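Local coordinates for protein adenylate cyclase (PDB 6YP4) that hydrolyses inorganic triphosphate as its dominant activity, although named an adenylate cyclase, and belongs to the metal-dependent CYTH family, at residues F36-T39 with L44-V47; S68-S73 with S77-D82; Q92-N97 with G102-K107; I110-V115 with V120-G125. One frame throughout, in Å; residues are numbered along the deposited sequence.

Interaction 1: F36-T39 with L44-V47; sequences FFDT and LASV
The carboxylate of Asp38 is the flat group of this contact: Leu44 CB leans over one face, and the Leu44 and Ala45 amides each meet one oxygen on its syn side, a little out of the plane. Leu44 N lies 3.0 Å from Asp38 OD1, and Ala45 N lies 2.9 Å from Asp38 OD2. On its anti side OD1 also accepts a bent bond from Thr39 N, so that oxygen is gripped twice. CG lies anti to the backbone N (chi1 -158°), which carries both oxygens across to the two consecutive amides. The acceptor pair thus faces the opening turn of the short helix 43-46, tying it to the end of strand 26-39 in the antiparallel tunnel of the CYTH fold; Thr39 OG1 binds Asp43 N beside it. With an alanine in place of Asp38, the Leu44 and Ala45 amides would probably lose these acceptors, and the start of the helix would be freer to shift. An aliphatic side chain suits Leu44, whose surroundings are apolar: its branches meet Leu51, Phe127 and Ile118. Ala45 CB lies 3.6 Å from Asp38 OD2, a small methyl that fits at the exposed margin.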
# COMPACT_ATOMS: atom_id res chain seq x y z
N PHE A 36 1.01 -16.90 -13.65
CA PHE A 36 0.91 -16.17 -14.91
C PHE A 36 0.16 -16.98 -15.97
O PHE A 36 0.15 -18.22 -15.94
CB PHE A 36 2.30 -15.79 -15.45
CG PHE A 36 3.08 -14.93 -14.51
CD1 PHE A 36 3.86 -15.50 -13.51
CD2 PHE A 36 3.03 -13.54 -14.61
CE1 PHE A 36 4.57 -14.71 -12.63
CE2 PHE A 36 3.73 -12.75 -13.73
CZ PHE A 36 4.51 -13.34 -12.74
N PHE A 37 -0.46 -16.26 -16.90
CA PHE A 37 -1.40 -16.83 -17.87
C PHE A 37 -1.23 -16.16 -19.22
O PHE A 37 -0.83 -14.99 -19.30
CB PHE A 37 -2.85 -16.66 -17.37
CG PHE A 37 -3.09 -17.23 -16.03
CD1 PHE A 37 -3.59 -18.52 -15.90
CD2 PHE A 37 -2.81 -16.49 -14.88
CE1 PHE A 37 -3.82 -19.06 -14.65
CE2 PHE A 37 -3.02 -17.03 -13.63
CZ PHE A 37 -3.52 -18.32 -13.51
N ASP A 38 -1.54 -16.90 -20.28
CA ASP A 38 -1.42 -16.43 -21.66
C ASP A 38 -2.17 -17.42 -22.54
O ASP A 38 -2.60 -18.48 -22.08
CB ASP A 38 0.05 -16.30 -22.09
CG ASP A 38 0.25 -15.35 -23.27
OD1 ASP A 38 -0.75 -15.06 -23.97
OD2 ASP A 38 1.40 -14.91 -23.50
N THR A 39 -2.35 -17.06 -23.81
CA THR A 39 -2.85 -18.02 -24.78
C THR A 39 -1.80 -19.09 -25.05
O THR A 39 -0.61 -18.92 -24.79
CB THR A 39 -3.20 -17.35 -26.11
OG1 THR A 39 -2.01 -16.75 -26.66
CG2 THR A 39 -4.30 -16.32 -25.93
N LEU A 44 -0.24 -12.63 -25.67
CA LEU A 44 0.15 -11.53 -24.79
C LEU A 44 1.66 -11.34 -24.78
O LEU A 44 2.15 -10.20 -24.84
CB LEU A 44 -0.36 -11.75 -23.36
CG LEU A 44 -1.79 -11.30 -23.03
CD1 LEU A 44 -2.82 -12.01 -23.88
CD2 LEU A 44 -2.09 -11.53 -21.56
N ALA A 45 2.43 -12.43 -24.72
CA ALA A 45 3.88 -12.32 -24.79
C ALA A 45 4.32 -11.60 -26.06
O ALA A 45 5.26 -10.81 -26.04
CB ALA A 45 4.52 -13.71 -24.71
N SER A 46 3.62 -11.86 -27.18
CA SER A 46 3.96 -11.24 -28.46
C SER A 46 3.76 -9.73 -28.46
O SER A 46 4.41 -9.04 -29.25
CB SER A 46 3.13 -11.86 -29.58
OG SER A 46 3.62 -13.15 -29.91
N VAL A 47 2.89 -9.20 -27.61
CA VAL A 47 2.70 -7.77 -27.50
C VAL A 47 3.30 -7.23 -26.20
O VAL A 47 2.95 -6.14 -25.75
CB VAL A 47 1.22 -7.38 -27.64
CG1 VAL A 47 0.66 -7.92 -28.95
CG2 VAL A 47 0.42 -7.89 -26.46

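Interaction 2: S68-S73 with S77-D82; sequences SRPKLS and SHVEED. With MG (magnesium ion), chain D; MG (magnesium ion), chain C; GCP (phosphomethylphosphonic acid guanylate ester), chain B.
Two neighbouring strands of the CYTH tunnel wall, 61-73 and 76-86, form a beta hairpin, in which Ser68 pairs with Glu80 and Lys71 with His78. Both are antiparallel hydrogen-bonded pairs; Ser68 N reaches Glu80 O at 2.7 Å, and Lys71 N reaches His78 O at 2.9 Å. Between them the register slips by one residue, a beta bulge at which Arg69 takes a positive phi of 46°. Across the bulge Pro70 CB packs on Val79 CG2 at 3.7 Å, while Leu72 CD1 touches Ser77 CB.

Arg69 bends at chi3 (-64°), and its guanidinium comes obliquely onto the Glu80 carboxylate. NH2 makes a salt bridge to OE2 of Glu80 at 3.0 Å, with OE2 in the guanidinium plane but the donor above the carboxylate; NE adds a weak bond to OE1. A glutamine in place of Glu80 would probably leave the Arg69 charge without its partner on this strand. Ser68 OG turns instead to Ser49.

The end of the Glu81 side chain leads away from strand 61-73, and in one of its two conformers OE1 binds two magnesium ions, 2.5 Å from the more distant one. The analogue's triphosphate mimic is held by basic residues, among them Arg52, Arg54 and Lys67. Glu2 and Glu4 of the ExExK signature line the pocket, probably aiding metal binding; Glu81 and Glu83 for metal, with basic residues for phosphate, mark a CYTH tunnel site.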
# COMPACT_ATOMS: atom_id res chain seq x y z
N SER A 68 2.28 -4.11 -19.23
CA SER A 68 2.54 -4.03 -20.66
C SER A 68 3.72 -3.13 -20.97
O SER A 68 3.90 -2.07 -20.35
CB SER A 68 1.31 -3.51 -21.41
OG SER A 68 0.21 -4.39 -21.21
N ARG A 69 4.52 -3.56 -21.95
CA ARG A 69 5.67 -2.85 -22.51
C ARG A 69 6.56 -2.25 -21.42
O ARG A 69 6.63 -1.02 -21.29
CB ARG A 69 5.17 -1.76 -23.47
CG ARG A 69 4.55 -2.34 -24.74
CD ARG A 69 3.77 -1.32 -25.54
NE ARG A 69 2.61 -0.82 -24.82
CZ ARG A 69 1.45 -1.46 -24.71
NH1 ARG A 69 1.30 -2.65 -25.29
NH2 ARG A 69 0.45 -0.93 -24.03
N PRO A 70 7.25 -3.08 -20.63
CA PRO A 70 8.15 -2.53 -19.60
C PRO A 70 9.42 -1.97 -20.21
O PRO A 70 9.91 -2.43 -21.24
CB PRO A 70 8.45 -3.73 -18.71
CG PRO A 70 8.13 -4.92 -19.52
CD PRO A 70 7.05 -4.53 -20.47
N LYS A 71 9.97 -0.96 -19.53
CA LYS A 71 11.28 -0.40 -19.86
C LYS A 71 12.11 -0.34 -18.59
O LYS A 71 11.58 -0.13 -17.49
CB LYS A 71 11.16 1.00 -20.49
CG LYS A 71 10.13 1.11 -21.60
CD LYS A 71 10.46 2.24 -22.56
CE LYS A 71 9.23 3.10 -22.87
NZ LYS A 71 9.57 4.24 -23.78
N LEU A 72 13.42 -0.54 -18.73
CA LEU A 72 14.31 -0.61 -17.58
C LEU A 72 15.68 -0.10 -18.00
O LEU A 72 16.26 -0.60 -18.97
CB LEU A 72 14.40 -2.05 -17.07
CG LEU A 72 15.23 -2.27 -15.81
CD1 LEU A 72 14.65 -1.46 -14.68
CD2 LEU A 72 15.24 -3.74 -15.47
N SER A 73 16.19 0.89 -17.26
CA SER A 73 17.46 1.53 -17.61
C SER A 73 18.03 2.21 -16.38
O SER A 73 17.32 2.97 -15.72
CB SER A 73 17.26 2.55 -18.74
OG SER A 73 18.37 3.42 -18.84
N SER A 77 12.68 1.91 -13.57
CA SER A 77 11.68 1.14 -14.29
C SER A 77 10.48 2.02 -14.62
O SER A 77 10.04 2.83 -13.80
CB SER A 77 11.23 -0.06 -13.44
OG SER A 77 10.28 -0.85 -14.14
N HIS A 78 9.96 1.88 -15.85
CA HIS A 78 8.67 2.41 -16.26
C HIS A 78 7.85 1.26 -16.84
O HIS A 78 8.37 0.49 -17.65
CB HIS A 78 8.78 3.51 -17.34
CG HIS A 78 9.65 4.67 -16.97
ND1 HIS A 78 11.03 4.62 -17.02
CD2 HIS A 78 9.34 5.93 -16.60
CE1 HIS A 78 11.53 5.79 -16.67
NE2 HIS A 78 10.52 6.61 -16.41
N VAL A 79 6.58 1.14 -16.45
CA VAL A 79 5.74 0.09 -17.02
C VAL A 79 4.28 0.54 -16.98
O VAL A 79 3.85 1.24 -16.06
CB VAL A 79 5.97 -1.27 -16.30
CG1 VAL A 79 5.41 -1.26 -14.88
CG2 VAL A 79 5.38 -2.42 -17.11
N GLU A 80 3.52 0.15 -18.01
CA GLU A 80 2.08 0.35 -18.06
C GLU A 80 1.40 -0.81 -17.36
O GLU A 80 1.59 -1.97 -17.74
CB GLU A 80 1.58 0.45 -19.50
CG GLU A 80 2.04 1.66 -20.25
CD GLU A 80 1.76 1.53 -21.74
OE1 GLU A 80 2.71 1.65 -22.54
OE2 GLU A 80 0.58 1.29 -22.09
N GLU A 81 0.60 -0.52 -16.34
CA GLU A 81 -0.06 -1.59 -15.60
C GLU A 81 -1.48 -1.19 -15.25
O GLU A 81 -1.84 -0.01 -15.21
CB GLU A 81 0.73 -1.97 -14.33
CG GLU A 81 0.36 -1.22 -13.06
CD GLU A 81 1.44 -1.34 -11.97
OE1 GLU A 81 2.43 -2.06 -12.20
OE2 GLU A 81 1.30 -0.70 -10.90
N ASP A 82 -2.30 -2.21 -15.04
CA ASP A 82 -3.66 -2.03 -14.56
C ASP A 82 -3.90 -3.23 -13.66
O ASP A 82 -3.68 -4.37 -14.09
CB ASP A 82 -4.67 -1.98 -15.71
CG ASP A 82 -6.05 -1.56 -15.25
OD1 ASP A 82 -6.18 -1.16 -14.07
OD2 ASP A 82 -7.01 -1.62 -16.05
MG MG D . 0.97 -3.81 -11.25
MG MG C . 3.97 -1.78 -10.58
PG GCP B . 8.12 -6.01 -9.15
O1G GCP B . 9.53 -5.51 -9.20
O2G GCP B . 8.02 -7.25 -8.29
O3G GCP B . 7.63 -6.30 -10.54
C3B GCP B . 7.09 -4.69 -8.40
PB GCP B . 5.33 -5.25 -8.40
O1B GCP B . 4.96 -5.98 -9.66
O2B GCP B . 5.03 -6.07 -7.16
O3A GCP B . 4.44 -3.87 -8.33
PA GCP B . 2.84 -3.95 -7.98
O1A GCP B . 2.14 -2.99 -8.93
O2A GCP B . 2.38 -5.37 -8.26
O5' GCP B . 2.58 -3.58 -6.36
C5' GCP B . 3.65 -3.02 -5.60
C4' GCP B . 4.02 -1.57 -6.12
O4' GCP B . 2.78 -0.65 -6.37
C3' GCP B . 4.70 -0.97 -5.22
O3' GCP B . 5.81 -0.26 -5.82
C2' GCP B . 3.66 0.04 -4.38
O2' GCP B . 4.28 1.33 -4.03
C1' GCP B . 2.58 0.18 -5.05
N9 GCP B . 1.40 -0.35 -4.26
C8 GCP B . 0.96 -1.60 -4.46
N7 GCP B . -0.09 -1.82 -3.64
C5 GCP B . -0.29 -0.70 -2.92
C6 GCP B . -1.22 -0.38 -1.94
O6 GCP B . -2.03 -1.18 -1.60
N1 GCP B . -1.20 0.83 -1.38
C2 GCP B . -0.27 1.74 -1.76
N2 GCP B . -0.35 3.03 -1.08
N3 GCP B . 0.64 1.43 -2.72
C4 GCP B . 0.63 0.20 -3.30
O HOH W 1 12.82 3.00 -17.44

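Interaction 3: Q92-N97 with G102-K107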
# COMPACT_ATOMS: atom_id res chain seq x y z
N GLN A 92 -8.41 -18.72 -7.66
CA GLN A 92 -8.10 -20.15 -7.62
C GLN A 92 -8.87 -20.93 -8.68
O GLN A 92 -8.33 -21.88 -9.26
CB GLN A 92 -8.37 -20.72 -6.23
CG GLN A 92 -7.40 -20.25 -5.12
CD GLN A 92 -6.01 -20.83 -5.25
OE1 GLN A 92 -5.77 -21.71 -6.08
NE2 GLN A 92 -5.08 -20.38 -4.42
N GLU A 93 -10.13 -20.57 -8.92
CA GLU A 93 -10.91 -21.22 -9.98
C GLU A 93 -10.28 -20.99 -11.34
O GLU A 93 -10.28 -21.88 -12.20
CB GLU A 93 -12.36 -20.73 -10.01
CG GLU A 93 -13.14 -20.75 -8.69
CD GLU A 93 -14.61 -20.35 -8.86
OE1 GLU A 93 -15.50 -21.15 -8.49
OE2 GLU A 93 -14.88 -19.24 -9.36
N VAL A 94 -9.79 -19.76 -11.58
CA VAL A 94 -9.06 -19.48 -12.81
C VAL A 94 -7.83 -20.36 -12.91
O VAL A 94 -7.54 -20.93 -13.97
CB VAL A 94 -8.67 -17.99 -12.88
CG1 VAL A 94 -7.69 -17.77 -14.01
CG2 VAL A 94 -9.91 -17.14 -13.08
N THR A 95 -7.09 -20.49 -11.81
CA THR A 95 -5.91 -21.35 -11.84
C THR A 95 -6.29 -22.79 -12.17
O THR A 95 -5.61 -23.44 -12.96
CB THR A 95 -5.18 -21.27 -10.50
OG1 THR A 95 -4.88 -19.90 -10.20
CG2 THR A 95 -3.88 -22.06 -10.55
N ALA A 96 -7.40 -23.28 -11.62
CA ALA A 96 -7.79 -24.67 -11.83
C ALA A 96 -8.25 -24.94 -13.26
O ALA A 96 -7.97 -26.00 -13.81
CB ALA A 96 -8.88 -25.06 -10.83
N ASN A 97 -8.95 -23.99 -13.88
CA ASN A 97 -9.47 -24.16 -15.24
C ASN A 97 -9.27 -22.87 -16.02
O ASN A 97 -10.21 -22.10 -16.21
CB ASN A 97 -10.95 -24.54 -15.24
CG ASN A 97 -11.24 -25.81 -14.47
OD1 ASN A 97 -10.91 -26.91 -14.91
ND2 ASN A 97 -11.89 -25.66 -13.32
N GLY A 102 -12.40 -16.38 -19.32
CA GLY A 102 -13.24 -15.30 -19.82
C GLY A 102 -14.60 -15.24 -19.15
O GLY A 102 -15.14 -14.16 -18.93
N SER A 103 -15.17 -16.40 -18.83
CA SER A 103 -16.42 -16.37 -18.09
C SER A 103 -16.18 -16.06 -16.62
O SER A 103 -16.94 -15.32 -16.00
CB SER A 103 -17.17 -17.70 -18.28
OG SER A 103 -16.43 -18.79 -17.76
N LEU A 104 -15.09 -16.58 -16.05
CA LEU A 104 -14.82 -16.35 -14.64
C LEU A 104 -14.49 -14.88 -14.36
O LEU A 104 -14.89 -14.33 -13.33
CB LEU A 104 -13.68 -17.25 -14.16
CG LEU A 104 -13.96 -18.75 -14.11
CD1 LEU A 104 -12.68 -19.53 -13.89
CD2 LEU A 104 -14.97 -19.09 -13.03
N LEU A 105 -13.75 -14.23 -15.27
CA LEU A 105 -13.33 -12.85 -15.10
C LEU A 105 -14.14 -11.86 -15.94
O LEU A 105 -13.67 -10.76 -16.21
CB LEU A 105 -11.84 -12.72 -15.43
CG LEU A 105 -10.94 -13.62 -14.59
CD1 LEU A 105 -9.48 -13.51 -14.96
CD2 LEU A 105 -11.13 -13.28 -13.14
N GLU A 106 -15.36 -12.23 -16.34
CA GLU A 106 -16.09 -11.46 -17.35
C GLU A 106 -16.35 -10.02 -16.90
O GLU A 106 -16.40 -9.11 -17.74
CB GLU A 106 -17.41 -12.16 -17.68
CG GLU A 106 -18.33 -11.41 -18.60
CD GLU A 106 -19.36 -10.58 -17.84
OE1 GLU A 106 -19.79 -9.54 -18.37
OE2 GLU A 106 -19.73 -10.98 -16.71
N LYS A 107 -16.52 -9.78 -15.60
CA LYS A 107 -16.80 -8.43 -15.12
C LYS A 107 -15.56 -7.61 -14.80
O LYS A 107 -15.68 -6.46 -14.39
CB LYS A 107 -17.71 -8.48 -13.89
CG LYS A 107 -18.83 -9.49 -13.98
CD LYS A 107 -19.73 -9.45 -12.75
CE LYS A 107 -21.10 -10.04 -13.06
NZ LYS A 107 -21.97 -9.10 -13.83
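Two short helices outside the tunnel, 88-96 and 101-104, meet through an apolar contact in which Leu104 and Leu105 close on Val94. Leu104 supplies the main projection. Its CD1 settles on the flank of the first helix, 3.7 Å from Val94 CG2, also near the backbone N of Val94 and CB of Glu93. The side chains of Leu104 and Val94 run antiparallel, flank against flank. The other leucine branch, CD2 of Leu104, touches the end of the extended Glu93 at OE2, 3.7 Å away, in a van der Waals contact; the carboxylate itself lies in an exposed place, as suits an acid.

A short connection joins the helices, and helical backbone angles are lost at Asn97 and at Leu105. Leu105, as its chain departs, brings CG to 4.0 Å from Val94 CG2, so that this one methyl meets both leucines. A beta-branched residue suits the place: with CG1 anti to the backbone N (chi1 169°), CG2 stands beside that N and faces the second helix, while CG1 turns to Phe37 of strand 26-39. Val94 also touches Ile53 of strand 49-56, which seats helix 88-96 on the outer surface of the sheet.

Interaction 4: I110-V115 with V120-G125; sequences IWRRVV and VADDGG
Val120 presses its CG2 methyl into a hollow lined by Trp111, Val114 and Val115 of helix 109-118. The methyl lies 3.8 Å from Val114 CG1 and 4.0 Å from Val115 CG2, with Trp111 CH2 completing the hollow at 4.2 Å. Small branched side chains suit this shape, giving a rounded bump and a shallow cup. The indole is wedged: Val115 CG2 covers one face toward its border, while the loop turns round its far end. There Gly124, at the end of a type I turn from Ala121, brings its CA 4.1 Å from Trp111 CH2. A side chain would be tight against the ring, and the positive phi of 76° suits glycine too.

At the polar margin Trp111 NE1 points to Asp122 O at 3.5 Å, a weak bond in the ring plane, and a water joins the same two atoms. Arg112 curls back so that NH2 meets Asp122 OD1 at 2.8 Å, in a salt bridge whose hydrogen bond is nearly straight and lies in the guanidinium plane; Arg112 NH1 binds Glu106 O. Trp111 meets Phe127 of strand 127-141 edge-to-face, and Val114 rests on Leu66 of strand 61-73, seating helix and loop against the tunnel wall.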
# COMPACT_ATOMS: atom_id res chain seq x y z
N ILE A 110 -9.78 -5.60 -15.94
CA ILE A 110 -8.50 -6.11 -16.43
C ILE A 110 -8.72 -7.12 -17.54
O ILE A 110 -8.08 -7.07 -18.60
CB ILE A 110 -7.69 -6.73 -15.27
CG1 ILE A 110 -7.79 -5.89 -14.00
CG2 ILE A 110 -6.23 -6.90 -15.69
CD1 ILE A 110 -7.17 -4.53 -14.12
N TRP A 111 -9.62 -8.09 -17.31
CA TRP A 111 -9.95 -9.01 -18.38
C TRP A 111 -10.50 -8.26 -19.59
O TRP A 111 -10.16 -8.58 -20.74
CB TRP A 111 -10.95 -10.06 -17.90
CG TRP A 111 -11.37 -10.97 -18.99
CD1 TRP A 111 -12.62 -11.09 -19.55
CD2 TRP A 111 -10.53 -11.89 -19.68
NE1 TRP A 111 -12.59 -12.04 -20.55
CE2 TRP A 111 -11.31 -12.55 -20.65
CE3 TRP A 111 -9.18 -12.23 -19.58
CZ2 TRP A 111 -10.79 -13.53 -21.50
CZ3 TRP A 111 -8.66 -13.21 -20.42
CH2 TRP A 111 -9.47 -13.85 -21.37
N ARG A 112 -11.34 -7.24 -19.36
CA ARG A 112 -11.84 -6.43 -20.47
C ARG A 112 -10.69 -5.83 -21.26
O ARG A 112 -10.73 -5.79 -22.50
CB ARG A 112 -12.79 -5.34 -19.94
CG ARG A 112 -13.78 -4.77 -20.96
CD ARG A 112 -14.37 -5.85 -21.88
NE ARG A 112 -14.97 -6.94 -21.14
CZ ARG A 112 -15.25 -8.13 -21.68
NH1 ARG A 112 -15.80 -9.10 -20.95
NH2 ARG A 112 -14.97 -8.36 -22.97
N ARG A 113 -9.63 -5.39 -20.58
CA ARG A 113 -8.50 -4.77 -21.28
C ARG A 113 -7.71 -5.81 -22.07
O ARG A 113 -7.24 -5.52 -23.18
CB ARG A 113 -7.59 -4.04 -20.30
CG ARG A 113 -6.51 -3.19 -20.97
CD ARG A 113 -5.60 -2.48 -19.97
NE ARG A 113 -6.33 -1.57 -19.08
CZ ARG A 113 -6.17 -0.25 -19.06
NH1 ARG A 113 -5.29 0.32 -19.87
NH2 ARG A 113 -6.87 0.49 -18.22
N VAL A 114 -7.55 -7.02 -21.52
CA VAL A 114 -6.91 -8.10 -22.27
C VAL A 114 -7.61 -8.29 -23.61
O VAL A 114 -6.97 -8.37 -24.66
CB VAL A 114 -6.92 -9.40 -21.44
CG1 VAL A 114 -6.58 -10.59 -22.31
CG2 VAL A 114 -5.94 -9.31 -20.26
N VAL A 115 -8.95 -8.32 -23.58
CA VAL A 115 -9.71 -8.57 -24.80
C VAL A 115 -9.61 -7.39 -25.75
O VAL A 115 -9.29 -7.56 -26.94
CB VAL A 115 -11.18 -8.88 -24.45
CG1 VAL A 115 -12.01 -9.03 -25.72
CG2 VAL A 115 -11.28 -10.13 -23.57
N VAL A 120 -8.01 -11.31 -28.01
CA VAL A 120 -8.21 -12.71 -27.66
C VAL A 120 -9.70 -13.04 -27.67
O VAL A 120 -10.56 -12.17 -27.49
CB VAL A 120 -7.59 -13.02 -26.28
CG1 VAL A 120 -6.12 -12.59 -26.24
CG2 VAL A 120 -8.40 -12.38 -25.15
N ALA A 121 -10.00 -14.32 -27.91
CA ALA A 121 -11.38 -14.78 -27.86
C ALA A 121 -12.00 -14.44 -26.51
O ALA A 121 -11.37 -14.66 -25.46
CB ALA A 121 -11.45 -16.28 -28.13
N ASP A 122 -13.21 -13.90 -26.54
CA ASP A 122 -13.80 -13.32 -25.33
C ASP A 122 -14.00 -14.36 -24.23
O ASP A 122 -13.98 -14.02 -23.05
CB ASP A 122 -15.12 -12.63 -25.66
CG ASP A 122 -15.72 -11.93 -24.47
OD1 ASP A 122 -15.19 -10.88 -24.06
OD2 ASP A 122 -16.73 -12.43 -23.93
N ASP A 123 -14.19 -15.63 -24.60
CA ASP A 123 -14.48 -16.67 -23.61
C ASP A 123 -13.23 -17.24 -22.95
O ASP A 123 -13.34 -17.93 -21.92
CB ASP A 123 -15.29 -17.80 -24.25
CG ASP A 123 -14.47 -18.65 -25.20
OD1 ASP A 123 -13.42 -18.18 -25.69
OD2 ASP A 123 -14.87 -19.80 -25.44
N GLY A 124 -12.04 -17.00 -23.51
CA GLY A 124 -10.81 -17.42 -22.87
C GLY A 124 -10.47 -18.89 -22.96
O GLY A 124 -9.58 -19.35 -22.22
N GLY A 125 -11.13 -19.66 -23.83
CA GLY A 125 -10.83 -21.08 -23.97
C GLY A 125 -9.41 -21.36 -24.42
O GLY A 125 -8.96 -22.52 -24.35
O HOH W 2 -15.60 -12.40 -21.23

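Overall arrangement
The contacts follow one another along the chain without overlapping, all within the CYTH domain. Interactions 1, 3 and 4 gather on one side of the chain's centre: the centre of interaction 4 lies about 11 Å from the centre of 1 and from that of 3, and the centres of 1 and 3 are about 16 Å apart. Phe37 joins interaction 1 to 3, Leu44 and Val120 join 1 to 4, and Trp111 packs against segment 102-107. Interaction 2, on the tunnel wall beside the metal site, lies about 26 Å from interaction 3 between centres, without touching it. A salt bridge from Asp82 to Arg113 links it to helix 109-118, so the helical layer is connected to a metal-bearing strand.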